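Local coordinates for NADH dehydrogenase, putative (Plasmodium falciparum, PDB 5JWC), which probably transfers electrons from NADH to ubiquinone as a flavin-dependent type II NADH dehydrogenase, at residues K167-L172 / A208-K213; E173-P178 / K186-V191; Y153-I158 / L162-K167. All coordinates share one frame; numbering follows the deposited sequence.

Interaction 1: K167-L172 / A208-K213; sequences KFLDIL and ADFINK. With 4W0 (5-fluoro-3-methyl-2-{4-[4-(trifluoromethoxy)benzyl]phenyl}quinolin-4(1H)-one), chain M.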
loop_
_atom_site.group_PDB
_atom_site.type_symbol
_atom_site.label_atom_id
_atom_site.label_comp_id
_atom_site.label_asym_id
_atom_site.label_seq_id
_atom_site.Cartn_x
_atom_site.Cartn_y
_atom_site.Cartn_z
ATOM N N LYS A 167 -11.380 0.724 -5.948
ATOM C CA LYS A 167 -12.489 1.008 -6.842
ATOM C C LYS A 167 -13.686 1.530 -6.053
ATOM O O LYS A 167 -14.291 2.523 -6.425
ATOM C CB LYS A 167 -12.888 -0.224 -7.661
ATOM C CG LYS A 167 -14.155 0.001 -8.537
ATOM C CD LYS A 167 -13.890 0.997 -9.661
ATOM C CE LYS A 167 -15.065 1.036 -10.646
ATOM N NZ LYS A 167 -14.795 1.991 -11.749
ATOM N N PHE A 168 -14.011 0.867 -4.956
ATOM C CA PHE A 168 -15.113 1.310 -4.124
ATOM C C PHE A 168 -14.876 2.746 -3.610
ATOM O O PHE A 168 -15.779 3.576 -3.627
ATOM C CB PHE A 168 -15.322 0.356 -2.953
ATOM C CG PHE A 168 -16.451 0.760 -2.061
ATOM C CD1 PHE A 168 -17.761 0.710 -2.523
ATOM C CD2 PHE A 168 -16.212 1.207 -0.766
ATOM C CE1 PHE A 168 -18.820 1.094 -1.711
ATOM C CE2 PHE A 168 -17.273 1.594 0.052
ATOM C CZ PHE A 168 -18.571 1.531 -0.420
ATOM N N LEU A 169 -13.655 3.030 -3.173
ATOM C CA LEU A 169 -13.330 4.366 -2.696
ATOM C C LEU A 169 -13.426 5.388 -3.832
ATOM O O LEU A 169 -13.892 6.501 -3.604
ATOM C CB LEU A 169 -11.935 4.389 -2.045
ATOM C CG LEU A 169 -11.861 3.512 -0.785
ATOM C CD1 LEU A 169 -10.461 3.476 -0.159
ATOM C CD2 LEU A 169 -12.903 3.959 0.256
ATOM N N ASP A 170 -12.989 5.020 -5.036
ATOM C CA ASP A 170 -13.061 5.924 -6.185
ATOM C C ASP A 170 -14.518 6.284 -6.499
ATOM O O ASP A 170 -14.817 7.414 -6.884
ATOM C CB ASP A 170 -12.439 5.293 -7.445
ATOM C CG ASP A 170 -10.925 5.255 -7.418
ATOM O OD1 ASP A 170 -10.365 4.435 -8.178
ATOM O OD2 ASP A 170 -10.308 6.019 -6.645
ATOM N N ILE A 171 -15.408 5.302 -6.383
ATOM C CA ILE A 171 -16.812 5.504 -6.734
ATOM C C ILE A 171 -17.456 6.459 -5.752
ATOM O O ILE A 171 -18.248 7.312 -6.148
ATOM C CB ILE A 171 -17.620 4.175 -6.764
ATOM C CG1 ILE A 171 -17.174 3.294 -7.932
ATOM C CG2 ILE A 171 -19.128 4.465 -6.905
ATOM C CD1 ILE A 171 -17.620 1.828 -7.795
ATOM N N LEU A 172 -17.114 6.328 -4.476
ATOM C CA LEU A 172 -17.651 7.231 -3.457
ATOM C C LEU A 172 -17.300 8.688 -3.763
ATOM O O LEU A 172 -18.145 9.580 -3.628
ATOM C CB LEU A 172 -17.131 6.877 -2.067
ATOM C CG LEU A 172 -17.479 5.516 -1.466
ATOM C CD1 LEU A 172 -16.756 5.391 -0.107
ATOM C CD2 LEU A 172 -19.001 5.398 -1.310
ATOM N N ALA A 208 -20.530 -4.190 4.076
ATOM C CA ALA A 208 -21.718 -3.720 4.787
ATOM C C ALA A 208 -21.317 -2.972 6.049
ATOM O O ALA A 208 -21.881 -1.914 6.344
ATOM C CB ALA A 208 -22.668 -4.892 5.129
ATOM N N ASP A 209 -20.340 -3.504 6.785
ATOM C CA ASP A 209 -19.843 -2.832 7.987
ATOM C C ASP A 209 -19.195 -1.482 7.647
ATOM O O ASP A 209 -19.484 -0.463 8.275
ATOM C CB ASP A 209 -18.823 -3.686 8.728
ATOM C CG ASP A 209 -19.436 -4.925 9.389
ATOM O OD1 ASP A 209 -20.682 -5.063 9.457
ATOM O OD2 ASP A 209 -18.637 -5.766 9.848
ATOM N N PHE A 210 -18.305 -1.499 6.663
ATOM C CA PHE A 210 -17.625 -0.286 6.201
ATOM C C PHE A 210 -18.665 0.805 5.828
ATOM O O PHE A 210 -18.599 1.947 6.306
ATOM C CB PHE A 210 -16.718 -0.638 5.014
ATOM C CG PHE A 210 -15.758 0.451 4.618
ATOM C CD1 PHE A 210 -15.380 1.429 5.516
ATOM C CD2 PHE A 210 -15.225 0.487 3.339
ATOM C CE1 PHE A 210 -14.485 2.440 5.148
ATOM C CE2 PHE A 210 -14.340 1.498 2.965
ATOM C CZ PHE A 210 -13.974 2.476 3.880
ATOM N N ILE A 211 -19.624 0.428 4.990
ATOM C CA ILE A 211 -20.704 1.313 4.551
ATOM C C ILE A 211 -21.528 1.878 5.720
ATOM O O ILE A 211 -21.799 3.093 5.783
ATOM C CB ILE A 211 -21.615 0.567 3.543
ATOM C CG1 ILE A 211 -20.827 0.338 2.246
ATOM C CG2 ILE A 211 -22.886 1.350 3.232
ATOM C CD1 ILE A 211 -21.417 -0.709 1.316
ATOM N N ASN A 212 -21.884 1.007 6.661
ATOM C CA ASN A 212 -22.665 1.414 7.822
ATOM C C ASN A 212 -21.900 2.216 8.855
ATOM O O ASN A 212 -22.506 2.837 9.713
ATOM C CB ASN A 212 -23.269 0.191 8.504
ATOM C CG ASN A 212 -24.530 -0.276 7.821
ATOM O OD1 ASN A 212 -25.294 0.537 7.311
ATOM N ND2 ASN A 212 -24.745 -1.583 7.785
ATOM N N LYS A 213 -20.572 2.181 8.812
ATOM C CA LYS A 213 -19.815 2.920 9.814
ATOM C C LYS A 213 -19.061 4.117 9.222
ATOM O O LYS A 213 -19.583 5.223 9.202
ATOM C CB LYS A 213 -18.841 2.002 10.540
ATOM C CG LYS A 213 -18.257 2.641 11.799
ATOM C CD LYS A 213 -17.280 1.728 12.497
ATOM C CE LYS A 213 -16.951 2.231 13.897
ATOM N NZ LYS A 213 -16.023 1.299 14.605
HETATM C C1 4W0 M . -13.664 -9.541 11.110
HETATM C C2 4W0 M . -14.400 -8.348 11.018
HETATM C C3 4W0 M . -14.836 -7.695 12.184
HETATM C C4 4W0 M . -14.550 -8.223 13.456
HETATM C C5 4W0 M . -13.814 -9.412 13.549
HETATM C C6 4W0 M . -13.370 -10.069 12.393
HETATM O O1 4W0 M . -24.784 -0.541 12.181
HETATM C C7 4W0 M . -15.021 -7.513 14.696
HETATM C C8 4W0 M . -15.793 -6.287 14.581
HETATM C C9 4W0 M . -16.087 -5.743 13.236
HETATM C C10 4W0 M . -16.904 -4.498 12.971
HETATM C C11 4W0 M . -18.244 -4.441 13.360
HETATM C C12 4W0 M . -19.024 -3.324 13.085
HETATM C C13 4W0 M . -18.439 -2.291 12.387
HETATM C C14 4W0 M . -17.137 -2.351 11.973
HETATM C C15 4W0 M . -16.361 -3.457 12.247
HETATM O O2 4W0 M . -14.768 -7.957 15.795
HETATM N N 4W0 M . -15.622 -6.440 12.066
HETATM C C16 4W0 M . -19.135 -1.017 12.010
HETATM C C17 4W0 M . -20.637 -0.941 12.044
HETATM C C18 4W0 M . -21.418 -1.849 11.343
HETATM C C19 4W0 M . -22.805 -1.722 11.395
HETATM C C20 4W0 M . -23.383 -0.672 12.117
HETATM C C21 4W0 M . -22.591 0.241 12.805
HETATM C C22 4W0 M . -21.217 0.107 12.760
HETATM C C23 4W0 M . -16.256 -5.590 15.840
HETATM F F1 4W0 M . -13.533 -9.915 14.752
HETATM C C24 4W0 M . -25.427 -1.287 13.186
HETATM F F2 4W0 M . -25.261 -2.584 12.912
HETATM F F3 4W0 M . -26.740 -1.003 13.185
HETATM F F4 4W0 M . -24.879 -0.982 14.371
#
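Phe168 and Phe210 reach toward each other from two helices whose segment axes stay 13.2 Å apart at their closest and cross at -29°. This separation is too wide for backbones to meet, so aromatic side chains span it. In Phe168, CG anti to the backbone N (chi1 -180°) carries the ring into the gap toward helix 198-218, and Phe210 does much the same from the other helix. The two side chains slide past each other in opposite directions, and their rings approach obliquely, with Phe168 CE2 4.0 Å from Phe210 CD2.

Ile211 meets the far end of the Phe168 ring, its CG1 lying 3.7 Å from Phe168 CZ. Leu169 CD2 approaches the edge of the Phe210 ring near its plane, 3.9 Å from CE2 of Phe210. Within its own helix, Leu172 CG lies over one face of Phe168, offset toward the rim, while Phe207 meets Phe168 edge-to-face.

The flank of helix 198-218 turned away from helix 158-174 meets the inhibitor 4W0. There Asp209, Asn212 and Lys213 line its site, with Asn212 CB 3.5 Å from its C19. Tyr463 and Asn466 hold the carboxylate of Asp209.

Between the helices no hydrogen bond or charge pair forms. Their buried contact is purely hydrocarbon, so it rests on shape and exclusion of water, while Asp209, Asn212 and Lys213 lie on the ligand side.

Interaction 2: E173-P178 / K186-V191; sequences EKCTLP and KKMLHV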
loop_
_atom_site.group_PDB
_atom_site.type_symbol
_atom_site.label_atom_id
_atom_site.label_comp_id
_atom_site.label_asym_id
_atom_site.label_seq_id
_atom_site.Cartn_x
_atom_site.Cartn_y
_atom_site.Cartn_z
ATOM N N GLU A 173 -16.050 8.934 -4.154
ATOM C CA GLU A 173 -15.634 10.305 -4.471
ATOM C C GLU A 173 -16.338 10.803 -5.738
ATOM O O GLU A 173 -16.816 11.932 -5.785
ATOM C CB GLU A 173 -14.115 10.407 -4.622
ATOM C CG GLU A 173 -13.363 10.434 -3.272
ATOM C CD GLU A 173 -13.744 11.610 -2.359
ATOM O OE1 GLU A 173 -13.538 11.501 -1.122
ATOM O OE2 GLU A 173 -14.252 12.645 -2.856
ATOM N N LYS A 174 -16.427 9.947 -6.749
ATOM C CA LYS A 174 -17.084 10.321 -7.993
ATOM C C LYS A 174 -18.538 10.733 -7.762
ATOM O O LYS A 174 -19.014 11.706 -8.354
ATOM C CB LYS A 174 -17.007 9.169 -8.989
ATOM C CG LYS A 174 -17.700 9.441 -10.302
ATOM C CD LYS A 174 -17.607 8.238 -11.226
ATOM C CE LYS A 174 -18.288 8.516 -12.570
ATOM N NZ LYS A 174 -18.101 7.406 -13.553
ATOM N N CYS A 175 -19.228 10.026 -6.870
ATOM C CA CYS A 175 -20.640 10.302 -6.588
ATOM C C CYS A 175 -20.884 11.473 -5.642
ATOM O O CYS A 175 -22.029 11.808 -5.361
ATOM C CB CYS A 175 -21.316 9.058 -5.996
ATOM S SG CYS A 175 -21.477 7.745 -7.201
ATOM N N THR A 176 -19.816 12.088 -5.148
ATOM C CA THR A 176 -19.946 13.274 -4.316
ATOM C C THR A 176 -19.893 14.537 -5.210
ATOM O O THR A 176 -20.205 15.631 -4.764
ATOM C CB THR A 176 -18.844 13.285 -3.217
ATOM O OG1 THR A 176 -19.040 12.141 -2.371
ATOM C CG2 THR A 176 -18.922 14.525 -2.337
ATOM N N LEU A 177 -19.524 14.367 -6.476
ATOM C CA LEU A 177 -19.463 15.489 -7.419
ATOM C C LEU A 177 -20.853 16.016 -7.804
ATOM O O LEU A 177 -21.827 15.267 -7.787
ATOM C CB LEU A 177 -18.699 15.081 -8.665
ATOM C CG LEU A 177 -17.276 14.607 -8.369
ATOM C CD1 LEU A 177 -16.548 14.259 -9.670
ATOM C CD2 LEU A 177 -16.511 15.663 -7.555
ATOM N N PRO A 178 -20.946 17.312 -8.152
ATOM C CA PRO A 178 -22.277 17.899 -8.395
ATOM C C PRO A 178 -22.877 17.528 -9.757
ATOM O O PRO A 178 -24.076 17.712 -9.990
ATOM C CB PRO A 178 -22.006 19.407 -8.309
ATOM C CG PRO A 178 -20.579 19.557 -8.755
ATOM C CD PRO A 178 -19.868 18.319 -8.241
ATOM N N LYS A 186 -27.458 5.816 -7.685
ATOM C CA LYS A 186 -27.996 4.537 -7.231
ATOM C C LYS A 186 -27.406 3.400 -8.054
ATOM O O LYS A 186 -27.142 2.332 -7.533
ATOM C CB LYS A 186 -29.520 4.495 -7.329
ATOM C CG LYS A 186 -30.249 5.424 -6.387
ATOM C CD LYS A 186 -31.766 5.246 -6.559
ATOM C CE LYS A 186 -32.558 6.381 -5.931
ATOM N NZ LYS A 186 -34.010 6.300 -6.292
ATOM N N LYS A 187 -27.199 3.644 -9.340
ATOM C CA LYS A 187 -26.603 2.638 -10.204
ATOM C C LYS A 187 -25.124 2.445 -9.899
ATOM O O LYS A 187 -24.643 1.315 -9.811
ATOM C CB LYS A 187 -26.784 3.010 -11.673
ATOM C CG LYS A 187 -28.241 3.049 -12.133
ATOM C CD LYS A 187 -28.304 3.050 -13.653
ATOM C CE LYS A 187 -29.697 3.385 -14.167
ATOM N NZ LYS A 187 -29.718 3.450 -15.663
ATOM N N MET A 188 -24.406 3.551 -9.726
ATOM C CA MET A 188 -22.966 3.487 -9.489
ATOM C C MET A 188 -22.627 2.958 -8.100
ATOM O O MET A 188 -21.587 2.345 -7.912
ATOM C CB MET A 188 -22.328 4.861 -9.675
ATOM C CG MET A 188 -21.882 5.143 -11.093
ATOM S SD MET A 188 -21.133 6.788 -11.218
ATOM C CE MET A 188 -22.593 7.820 -11.135
ATOM N N LEU A 189 -23.493 3.201 -7.128
ATOM C CA LEU A 189 -23.200 2.792 -5.758
ATOM C C LEU A 189 -23.813 1.427 -5.435
ATOM O O LEU A 189 -24.022 1.080 -4.277
ATOM C CB LEU A 189 -23.693 3.868 -4.783
ATOM C CG LEU A 189 -22.934 5.188 -4.947
ATOM C CD1 LEU A 189 -23.683 6.358 -4.312
ATOM C CD2 LEU A 189 -21.570 5.036 -4.291
ATOM N N HIS A 190 -24.090 0.639 -6.465
ATOM C CA HIS A 190 -24.567 -0.708 -6.219
ATOM C C HIS A 190 -23.399 -1.686 -6.309
ATOM O O HIS A 190 -22.790 -1.838 -7.353
ATOM C CB HIS A 190 -25.673 -1.100 -7.211
ATOM C CG HIS A 190 -26.100 -2.527 -7.075
ATOM N ND1 HIS A 190 -26.223 -3.374 -8.161
ATOM C CD2 HIS A 190 -26.381 -3.278 -5.983
ATOM C CE1 HIS A 190 -26.598 -4.575 -7.735
ATOM N NE2 HIS A 190 -26.696 -4.538 -6.422
ATOM N N VAL A 191 -23.084 -2.327 -5.195
ATOM C CA VAL A 191 -22.009 -3.312 -5.179
ATOM C C VAL A 191 -22.663 -4.685 -5.245
ATOM O O VAL A 191 -23.602 -4.973 -4.500
ATOM C CB VAL A 191 -21.127 -3.194 -3.921
ATOM C CG1 VAL A 191 -20.015 -4.251 -3.954
ATOM C CG2 VAL A 191 -20.528 -1.778 -3.823
#
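Glu173 OE1 is gripped by several groups where helix 158-174 ends, just before Lys174 and Cys175 turn to meet Met188 and Leu189. Tyr219 OH of the same chain hydrogen-bonds to it, and Arg87 NE of the second subunit forms a salt bridge, with a weak hydrogen bond from Asn61 of that subunit. The neighbouring Lys174 also bridges the dimer interface, its NZ pairing with Glu121 of the second subunit.

The contact within the chain is made by the aliphatic part of Lys174 and by Cys175. Lys174 is fully extended, with CG opposite the backbone nitrogen (chi1 178°), and its side chain crosses Met188 at about a right angle; CE rests 3.6 Å from Met188 SD. Met188 is bent at its last torsion (chi3 -75°), and its CE still lies 4.1 Å from Cys175 SG.

Cys175 buries the largest area in this contact. Its SG rests against two neighbours in sequence, 3.9 Å from CB of Met188 and 3.7 Å from CG of Leu189, and both methyl groups of Leu189 also lie close to it. Ile222 touches Cys175 and Leu189 as well, extending this small apolar cluster.

The backbone changes course on both sides of the contact. A type I beta turn runs from Lys174 to Leu177, its Leu177 N bonded to Lys174 O at 3.3 Å, and leads the chain away from the helix. On the other side Leu189 is the first residue to leave helical conformation, after which strand 190-194 begins. The arrangement is that of a helix-to-strand connection in an alpha/beta domain: helix 158-174 ends against the short helix 182-188 and the entry to a parallel strand.

Interaction 3: Y153-I158 / L162-K167; sequences YFVKDI and LKIRKK. With 4W0 (5-fluoro-3-methyl-2-{4-[4-(trifluoromethoxy)benzyl]phenyl}quinolin-4(1H)-one), chain L; 4W0 (5-fluoro-3-methyl-2-{4-[4-(trifluoromethoxy)benzyl]phenyl}quinolin-4(1H)-one), chain K.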
loop_
_atom_site.group_PDB
_atom_site.type_symbol
_atom_site.label_atom_id
_atom_site.label_comp_id
_atom_site.label_asym_id
_atom_site.label_seq_id
_atom_site.Cartn_x
_atom_site.Cartn_y
_atom_site.Cartn_z
ATOM N N TYR A 153 -14.205 -7.819 -10.743
ATOM C CA TYR A 153 -13.017 -7.885 -9.889
ATOM C C TYR A 153 -12.946 -9.247 -9.187
ATOM O O TYR A 153 -13.901 -9.648 -8.513
ATOM C CB TYR A 153 -13.047 -6.765 -8.841
ATOM C CG TYR A 153 -12.832 -5.392 -9.435
ATOM C CD1 TYR A 153 -11.617 -4.729 -9.281
ATOM C CD2 TYR A 153 -13.834 -4.765 -10.159
ATOM C CE1 TYR A 153 -11.411 -3.486 -9.831
ATOM C CE2 TYR A 153 -13.638 -3.516 -10.710
ATOM C CZ TYR A 153 -12.426 -2.881 -10.542
ATOM O OH TYR A 153 -12.221 -1.644 -11.094
ATOM N N PHE A 154 -11.821 -9.944 -9.331
ATOM C CA PHE A 154 -11.627 -11.212 -8.640
ATOM C C PHE A 154 -11.136 -10.973 -7.212
ATOM O O PHE A 154 -10.733 -9.858 -6.876
ATOM C CB PHE A 154 -10.632 -12.093 -9.394
ATOM C CG PHE A 154 -11.062 -12.431 -10.793
ATOM C CD1 PHE A 154 -12.404 -12.493 -11.122
ATOM C CD2 PHE A 154 -10.121 -12.696 -11.777
ATOM C CE1 PHE A 154 -12.812 -12.806 -12.416
ATOM C CE2 PHE A 154 -10.520 -13.009 -13.073
ATOM C CZ PHE A 154 -11.873 -13.062 -13.390
ATOM N N VAL A 155 -11.173 -12.019 -6.381
ATOM C CA VAL A 155 -10.705 -11.930 -5.005
ATOM C C VAL A 155 -9.778 -13.077 -4.690
ATOM O O VAL A 155 -10.128 -13.943 -3.889
ATOM C CB VAL A 155 -11.858 -11.983 -3.968
ATOM C CG1 VAL A 155 -11.404 -11.380 -2.633
ATOM C CG2 VAL A 155 -13.045 -11.262 -4.462
ATOM N N LYS A 156 -8.603 -13.115 -5.296
ATOM C CA LYS A 156 -7.774 -14.291 -5.066
ATOM C C LYS A 156 -6.456 -13.964 -4.377
ATOM O O LYS A 156 -5.860 -14.835 -3.748
ATOM C CB LYS A 156 -7.522 -15.035 -6.374
ATOM C CG LYS A 156 -8.059 -16.474 -6.330
ATOM C CD LYS A 156 -7.280 -17.373 -7.260
ATOM C CE LYS A 156 -5.881 -17.521 -6.721
ATOM N NZ LYS A 156 -5.297 -18.824 -6.943
ATOM N N ASP A 157 -6.005 -12.715 -4.473
ATOM C CA ASP A 157 -4.705 -12.381 -3.890
ATOM C C ASP A 157 -4.695 -10.945 -3.363
ATOM O O ASP A 157 -5.680 -10.214 -3.487
ATOM C CB ASP A 157 -3.579 -12.587 -4.923
ATOM C CG ASP A 157 -2.272 -13.090 -4.295
ATOM O OD1 ASP A 157 -1.928 -12.693 -3.145
ATOM O OD2 ASP A 157 -1.587 -13.902 -4.966
ATOM N N ILE A 158 -3.586 -10.561 -2.747
ATOM C CA ILE A 158 -3.470 -9.241 -2.146
ATOM C C ILE A 158 -3.858 -8.135 -3.132
ATOM O O ILE A 158 -4.656 -7.251 -2.798
ATOM C CB ILE A 158 -2.037 -9.001 -1.645
ATOM C CG1 ILE A 158 -1.662 -10.057 -0.601
ATOM C CG2 ILE A 158 -1.903 -7.597 -1.073
ATOM C CD1 ILE A 158 -2.419 -9.930 0.697
ATOM N N LEU A 162 -6.985 -5.167 -2.892
ATOM C CA LEU A 162 -6.687 -3.739 -2.852
ATOM C C LEU A 162 -7.333 -2.960 -4.016
ATOM O O LEU A 162 -7.709 -1.806 -3.863
ATOM C CB LEU A 162 -5.169 -3.531 -2.837
ATOM C CG LEU A 162 -4.549 -4.204 -1.603
ATOM C CD1 LEU A 162 -3.079 -4.069 -1.632
ATOM C CD2 LEU A 162 -5.053 -3.593 -0.310
ATOM N N LYS A 163 -7.450 -3.590 -5.175
ATOM C CA LYS A 163 -8.091 -2.951 -6.315
ATOM C C LYS A 163 -9.582 -2.815 -6.070
ATOM O O LYS A 163 -10.202 -1.818 -6.451
ATOM C CB LYS A 163 -7.820 -3.770 -7.571
ATOM C CG LYS A 163 -6.413 -3.585 -8.065
ATOM C CD LYS A 163 -6.119 -4.443 -9.283
ATOM C CE LYS A 163 -4.755 -4.059 -9.856
ATOM N NZ LYS A 163 -4.677 -2.573 -10.012
ATOM N N ILE A 164 -10.158 -3.828 -5.428
ATOM C CA ILE A 164 -11.553 -3.781 -5.047
ATOM C C ILE A 164 -11.791 -2.625 -4.087
ATOM O O ILE A 164 -12.693 -1.809 -4.296
ATOM C CB ILE A 164 -11.987 -5.103 -4.406
ATOM C CG1 ILE A 164 -12.145 -6.164 -5.503
ATOM C CG2 ILE A 164 -13.284 -4.920 -3.642
ATOM C CD1 ILE A 164 -12.352 -7.568 -4.971
ATOM N N ARG A 165 -10.970 -2.553 -3.043
ATOM C CA ARG A 165 -11.046 -1.460 -2.083
ATOM C C ARG A 165 -10.894 -0.103 -2.773
ATOM O O ARG A 165 -11.685 0.814 -2.535
ATOM C CB ARG A 165 -9.967 -1.616 -1.015
ATOM C CG ARG A 165 -9.981 -0.515 0.037
ATOM C CD ARG A 165 -8.872 -0.696 1.068
ATOM N NE ARG A 165 -8.754 0.485 1.917
ATOM C CZ ARG A 165 -8.014 1.551 1.625
ATOM N NH1 ARG A 165 -7.307 1.584 0.494
ATOM N NH2 ARG A 165 -7.986 2.589 2.467
ATOM N N LYS A 166 -9.877 0.023 -3.625
ATOM C CA LYS A 166 -9.640 1.298 -4.299
ATOM C C LYS A 166 -10.819 1.696 -5.221
ATOM O O LYS A 166 -11.211 2.868 -5.263
ATOM C CB LYS A 166 -8.332 1.259 -5.094
ATOM C CG LYS A 166 -8.118 2.520 -5.960
ATOM C CD LYS A 166 -6.710 2.602 -6.533
ATOM C CE LYS A 166 -6.522 3.869 -7.402
ATOM N NZ LYS A 166 -7.315 5.043 -6.949
ATOM N N LYS A 167 -11.380 0.724 -5.948
ATOM C CA LYS A 167 -12.489 1.008 -6.842
ATOM C C LYS A 167 -13.686 1.530 -6.053
ATOM O O LYS A 167 -14.291 2.523 -6.425
ATOM C CB LYS A 167 -12.888 -0.224 -7.661
ATOM C CG LYS A 167 -14.155 0.001 -8.537
ATOM C CD LYS A 167 -13.890 0.997 -9.661
ATOM C CE LYS A 167 -15.065 1.036 -10.646
ATOM N NZ LYS A 167 -14.795 1.991 -11.749
HETATM C C1 4W0 L . -6.345 -2.196 3.328
HETATM C C2 4W0 L . -5.683 -1.366 2.414
HETATM C C3 4W0 L . -4.913 -0.293 2.911
HETATM C C4 4W0 L . -4.777 -0.044 4.293
HETATM C C5 4W0 L . -5.442 -0.882 5.189
HETATM C C6 4W0 L . -6.210 -1.953 4.719
HETATM O O1 4W0 L . -1.758 7.702 -5.743
HETATM C C7 4W0 L . -3.939 1.102 4.800
HETATM C C8 4W0 L . -3.256 1.953 3.843
HETATM C C9 4W0 L . -3.433 1.661 2.401
HETATM C C10 4W0 L . -2.740 2.393 1.306
HETATM C C11 4W0 L . -1.353 2.307 1.379
HETATM C C12 4W0 L . -0.572 2.913 0.428
HETATM C C13 4W0 L . -1.195 3.556 -0.609
HETATM C C14 4W0 L . -2.579 3.615 -0.729
HETATM C C15 4W0 L . -3.363 3.014 0.247
HETATM O O2 4W0 L . -3.824 1.338 5.986
HETATM N N 4W0 L . -4.219 0.556 1.946
HETATM C C16 4W0 L . -0.237 4.139 -1.602
HETATM C C17 4W0 L . -0.684 5.095 -2.659
HETATM C C18 4W0 L . -1.245 6.320 -2.332
HETATM C C19 4W0 L . -1.599 7.192 -3.355
HETATM C C20 4W0 L . -1.391 6.832 -4.684
HETATM C C21 4W0 L . -0.816 5.604 -4.989
HETATM C C22 4W0 L . -0.457 4.734 -3.975
HETATM C C23 4W0 L . -2.410 3.095 4.368
HETATM F F1 4W0 L . -5.330 -0.661 6.493
HETATM C C24 4W0 L . -3.133 7.982 -5.984
HETATM F F2 4W0 L . -3.854 6.882 -5.727
HETATM F F3 4W0 L . -3.341 8.401 -7.255
HETATM F F4 4W0 L . -3.520 8.991 -5.185
HETATM C C1 4W0 K . 6.633 1.921 2.885
HETATM C C2 4W0 K . 5.865 1.169 1.984
HETATM C C3 4W0 K . 5.148 0.057 2.461
HETATM C C4 4W0 K . 5.172 -0.330 3.821
HETATM C C5 4W0 K . 5.940 0.429 4.705
HETATM C C6 4W0 K . 6.664 1.540 4.252
HETATM O O1 4W0 K . 1.153 -7.182 -6.553
HETATM C C7 4W0 K . 4.400 -1.535 4.311
HETATM C C8 4W0 K . 3.603 -2.290 3.358
HETATM C C9 4W0 K . 3.621 -1.860 1.938
HETATM C C10 4W0 K . 2.809 -2.467 0.851
HETATM C C11 4W0 K . 1.434 -2.410 1.069
HETATM C C12 4W0 K . 0.574 -2.917 0.125
HETATM C C13 4W0 K . 1.116 -3.420 -1.033
HETATM C C14 4W0 K . 2.483 -3.442 -1.283
HETATM C C15 4W0 K . 3.341 -2.947 -0.324
HETATM O O2 4W0 K . 4.420 -1.888 5.481
HETATM N N 4W0 K . 4.345 -0.710 1.503
HETATM C C16 4W0 K . 0.100 -3.904 -2.013
HETATM C C17 4W0 K . 0.434 -4.779 -3.180
HETATM C C18 4W0 K . 0.988 -6.038 -3.010
HETATM C C19 4W0 K . 1.225 -6.833 -4.124
HETATM C C20 4W0 K . 0.905 -6.380 -5.400
HETATM C C21 4W0 K . 0.328 -5.118 -5.549
HETATM C C22 4W0 K . 0.087 -4.320 -4.443
HETATM C C23 4W0 K . 2.808 -3.484 3.848
HETATM F F1 4W0 K . 5.984 0.084 5.980
HETATM C C24 4W0 K . 2.473 -7.570 -6.947
HETATM F F2 4W0 K . 3.332 -6.695 -6.399
HETATM F F3 4W0 K . 2.611 -7.530 -8.288
HETATM F F4 4W0 K . 2.726 -8.863 -6.615
HETATM O O HOH W 1 -13.961 -0.891 -12.989
#
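The Tyr153 and Lys167 side chains cross at about a right angle; Lys167 bends at chi2 (68°), which lays CD 3.4 Å from Tyr153 OH, and its CG meets the ring obliquely. A water sits in the ring plane at its edge, 2.7 Å from Tyr153 OH, and accepts a weak bond from Lys167 NZ. A second flat group, the guanidinium of Arg165, has the quinolone of one 4W0 molecule over one face, with C2 offset toward the rim; Arg165 NH2 is bonded to the carbonyl oxygens of Pro518 and Ile520, which fixes the group's orientation.

Leu162 divides its methyls between two inhibitor molecules. CD2 lies 3.6 Å from C2 of the 4W0 beside Arg165, and CD1 lies against the other, near its C16.

Deeper in, Ile164 CG1 meets Tyr153 CB at 3.5 Å, and Ile164 CD1 approaches the carbonyl oxygen of Phe154 and Val155 CG2. Ile158 opens the helix: its carbonyl oxygen accepts the amide of Leu162 at 3.1 Å, while its own N donates to Asp157 OD1 at 2.7 Å, through the lone pair pointing away from OD2.

Val155 touches FAD. Here an edge strand of the parallel sheet turns through a flavin-contacting loop into helix 158-174, a beta-alpha unit of the pyridine nucleotide-disulphide oxidoreductase fold.

Followed from the N terminus, the chain first closes interaction 3, a short local loop in which edge strand 153-154 folds back on the beginning of helix 158-174. Interaction 1 opens on the same helix, sharing Lys167 with interaction 3, and closes only at helix 198-218. Within that span interaction 2 closes a smaller loop, from the helix end to the start of strand 190-194. The two meet where Ile171 CG2 lies 3.6 Å from Leu189 CD2. Thus helix 158-174 carries all three contacts, linking the edge strand, strand 190-194 and helix 198-218 of the parallel-sheet domain, which probably binds NADH as in relatives.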